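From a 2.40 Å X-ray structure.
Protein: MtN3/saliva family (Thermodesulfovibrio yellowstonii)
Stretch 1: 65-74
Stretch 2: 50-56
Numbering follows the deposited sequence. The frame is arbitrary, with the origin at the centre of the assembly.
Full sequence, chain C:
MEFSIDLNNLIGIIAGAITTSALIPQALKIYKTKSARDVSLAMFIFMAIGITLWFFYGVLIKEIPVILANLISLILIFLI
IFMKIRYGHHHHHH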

# COMPACT_ATOMS: atom_id res chain seq x y z
N PRO C 65 -9.65 1.14 -12.69
CA PRO C 65 -9.20 0.40 -11.49
C PRO C 65 -8.18 1.18 -10.62
O PRO C 65 -8.22 1.08 -9.38
CB PRO C 65 -8.58 -0.88 -12.07
CG PRO C 65 -8.52 -0.69 -13.54
CD PRO C 65 -9.50 0.36 -13.93
N VAL C 66 -7.30 1.95 -11.26
CA VAL C 66 -6.35 2.79 -10.52
C VAL C 66 -7.09 3.85 -9.72
O VAL C 66 -6.80 4.09 -8.55
CB VAL C 66 -5.36 3.47 -11.47
CG1 VAL C 66 -4.30 4.22 -10.66
CG2 VAL C 66 -4.75 2.45 -12.39
N ILE C 67 -8.07 4.47 -10.37
CA ILE C 67 -8.87 5.48 -9.71
C ILE C 67 -9.58 4.93 -8.46
O ILE C 67 -9.45 5.48 -7.36
CB ILE C 67 -9.90 6.04 -10.68
CG1 ILE C 67 -9.16 6.76 -11.82
CG2 ILE C 67 -10.85 6.98 -9.95
CD1 ILE C 67 -10.04 7.18 -12.99
N LEU C 68 -10.34 3.86 -8.63
CA LEU C 68 -11.16 3.32 -7.56
C LEU C 68 -10.33 2.82 -6.37
O LEU C 68 -10.61 3.15 -5.21
CB LEU C 68 -12.00 2.17 -8.12
CG LEU C 68 -13.17 2.57 -9.01
CD1 LEU C 68 -13.97 1.35 -9.44
CD2 LEU C 68 -14.05 3.58 -8.36
N ALA C 69 -9.32 2.01 -6.66
CA ALA C 69 -8.52 1.42 -5.59
C ALA C 69 -7.90 2.50 -4.73
O ALA C 69 -7.75 2.34 -3.52
CB ALA C 69 -7.46 0.51 -6.16
N ASN C 70 -7.48 3.59 -5.35
CA ASN C 70 -6.77 4.59 -4.59
C ASN C 70 -7.68 5.47 -3.73
O ASN C 70 -7.38 5.72 -2.55
CB ASN C 70 -5.89 5.39 -5.54
CG ASN C 70 -4.64 4.61 -5.94
OD1 ASN C 70 -3.67 4.58 -5.20
ND2 ASN C 70 -4.71 3.91 -7.05
N LEU C 71 -8.83 5.85 -4.27
CA LEU C 71 -9.79 6.60 -3.47
C LEU C 71 -10.19 5.81 -2.23
O LEU C 71 -10.20 6.34 -1.12
CB LEU C 71 -11.01 6.96 -4.29
CG LEU C 71 -10.71 8.00 -5.38
CD1 LEU C 71 -11.91 8.22 -6.31
CD2 LEU C 71 -10.23 9.29 -4.78
N ILE C 72 -10.55 4.55 -2.43
CA ILE C 72 -11.00 3.74 -1.34
C ILE C 72 -9.88 3.39 -0.36
O ILE C 72 -10.11 3.37 0.85
CB ILE C 72 -11.69 2.47 -1.87
CG1 ILE C 72 -12.80 2.87 -2.84
CG2 ILE C 72 -12.24 1.62 -0.74
CD1 ILE C 72 -13.26 1.73 -3.67
N SER C 73 -8.67 3.10 -0.84
CA SER C 73 -7.55 2.88 0.10
C SER C 73 -7.33 4.10 0.98
O SER C 73 -7.03 3.98 2.16
CB SER C 73 -6.26 2.52 -0.63
OG SER C 73 -6.38 1.29 -1.30
N LEU C 74 -7.46 5.29 0.39
CA LEU C 74 -7.30 6.55 1.09
C LEU C 74 -8.27 6.68 2.28
O LEU C 74 -7.89 7.16 3.34
CB LEU C 74 -7.48 7.71 0.11
CG LEU C 74 -7.07 9.09 0.61
CD1 LEU C 74 -5.64 9.03 1.11
CD2 LEU C 74 -7.23 10.14 -0.50
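Stretch 2, residues 50-56: GITLWFF

Stretch 2, residues 50-56, is helical throughout and lies nearly antiparallel to the helix of stretch 1: the axes cross at -154° and approach to 8.3 Å. The register is set where Ile67 CA and Phe55 CA stand 5.1 Å apart. No hydrogen bond joins the two stretches, so the contact rests on packing, with the side-chain donors of Asn70 and Ser73 spent on their own helix.

Asn70 is the clearest case. Its CA-to-CB bond points toward stretch 2, yet chi1 in m and chi2 at -81° bring Asn70 ND2 to 2.6 Å from Val66 O, an almost straight hydrogen bond one turn back. The amide is thereby oriented, and Asn70 OD1 faces the other helix, 3.1 Å from Trp54 CB and 3.4 Å from Ile51 CG2. Ser73 follows the same rule: in m, Ser73 OG donates to Ala69 O at 2.8 Å, while Ser73 CB lies 3.9 Å from Ile51 CD1.

Ile51 answers with an extended side chain, chi1 m and chi2 t. Ile51 CG2 lies 3.3 Å from Asn70 O and 4.3 Å from Leu74 CB; with the Ser73 contact, Ile51 touches Asn70, Ser73 and Leu74. At Trp54 the CA-to-CB bond points toward stretch 1, but chi1 of -83° and chi2 of 118° lead the indole away, and NE1 is hydrogen-bonded elsewhere in the structure. What remains close is mostly the start of the residue: Val66, in t, places Val66 CG1 3.4 Å from Trp54 O.

Phe55 contrasts: it starts sideways, and with chi1 t its ring end comes nearer stretch 1. Leu71, also starting sideways, extends through m and t to set Leu71 CD2 over one ring face, 3.7 Å from Phe55 CD1, in a CH-pi contact; Ile67 CG2 meets the ring edge 4.1 Å from Phe55 CE1.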

# COMPACT_ATOMS: atom_id res chain seq x y z
N GLY C 50 1.11 9.50 -1.51
CA GLY C 50 1.45 8.76 -2.70
C GLY C 50 0.21 8.24 -3.38
O GLY C 50 0.03 8.41 -4.58
N ILE C 51 -0.69 7.69 -2.58
CA ILE C 51 -1.95 7.15 -3.06
C ILE C 51 -2.83 8.23 -3.69
O ILE C 51 -3.49 7.97 -4.70
CB ILE C 51 -2.72 6.47 -1.91
CG1 ILE C 51 -2.11 5.10 -1.65
CG2 ILE C 51 -4.19 6.28 -2.25
CD1 ILE C 51 -2.83 4.33 -0.61
N THR C 52 -2.80 9.43 -3.13
CA THR C 52 -3.50 10.55 -3.75
C THR C 52 -2.90 10.86 -5.14
O THR C 52 -3.62 11.19 -6.08
CB THR C 52 -3.45 11.80 -2.87
OG1 THR C 52 -2.43 12.67 -3.37
N LEU C 53 -1.58 10.79 -5.25
CA LEU C 53 -0.93 10.94 -6.56
C LEU C 53 -1.23 9.79 -7.52
O LEU C 53 -1.37 9.99 -8.71
CB LEU C 53 0.58 11.09 -6.39
CG LEU C 53 1.04 12.49 -6.00
CD1 LEU C 53 2.56 12.55 -5.90
CD2 LEU C 53 0.56 13.43 -7.08
N TRP C 54 -1.31 8.56 -7.01
CA TRP C 54 -1.71 7.44 -7.84
C TRP C 54 -3.13 7.67 -8.39
O TRP C 54 -3.43 7.33 -9.53
CB TRP C 54 -1.68 6.14 -7.04
CG TRP C 54 -0.34 5.51 -6.97
CD1 TRP C 54 0.39 5.29 -5.84
CD2 TRP C 54 0.44 5.03 -8.06
NE1 TRP C 54 1.58 4.69 -6.17
CE2 TRP C 54 1.64 4.53 -7.54
CE3 TRP C 54 0.25 4.98 -9.45
CZ2 TRP C 54 2.64 3.97 -8.33
CZ3 TRP C 54 1.24 4.44 -10.24
CH2 TRP C 54 2.43 3.94 -9.68
N PHE C 55 -3.99 8.26 -7.57
CA PHE C 55 -5.31 8.65 -8.03
C PHE C 55 -5.26 9.58 -9.24
O PHE C 55 -5.89 9.32 -10.25
CB PHE C 55 -6.09 9.33 -6.90
CG PHE C 55 -7.21 10.20 -7.40
CD1 PHE C 55 -8.37 9.65 -7.92
CD2 PHE C 55 -7.09 11.58 -7.36
CE1 PHE C 55 -9.40 10.45 -8.41
CE2 PHE C 55 -8.12 12.39 -7.83
CZ PHE C 55 -9.28 11.82 -8.35
N PHE C 56 -4.49 10.66 -9.13
CA PHE C 56 -4.32 11.64 -10.21
C PHE C 56 -3.82 10.96 -11.47
O PHE C 56 -4.34 11.17 -12.57
CB PHE C 56 -3.35 12.74 -9.77
CG PHE C 56 -3.25 13.90 -10.72
CD1 PHE C 56 -4.35 14.36 -11.40
CD2 PHE C 56 -2.03 14.52 -10.93
CE1 PHE C 56 -4.25 15.44 -12.27
CE2 PHE C 56 -1.93 15.58 -11.80
CZ PHE C 56 -3.04 16.04 -12.47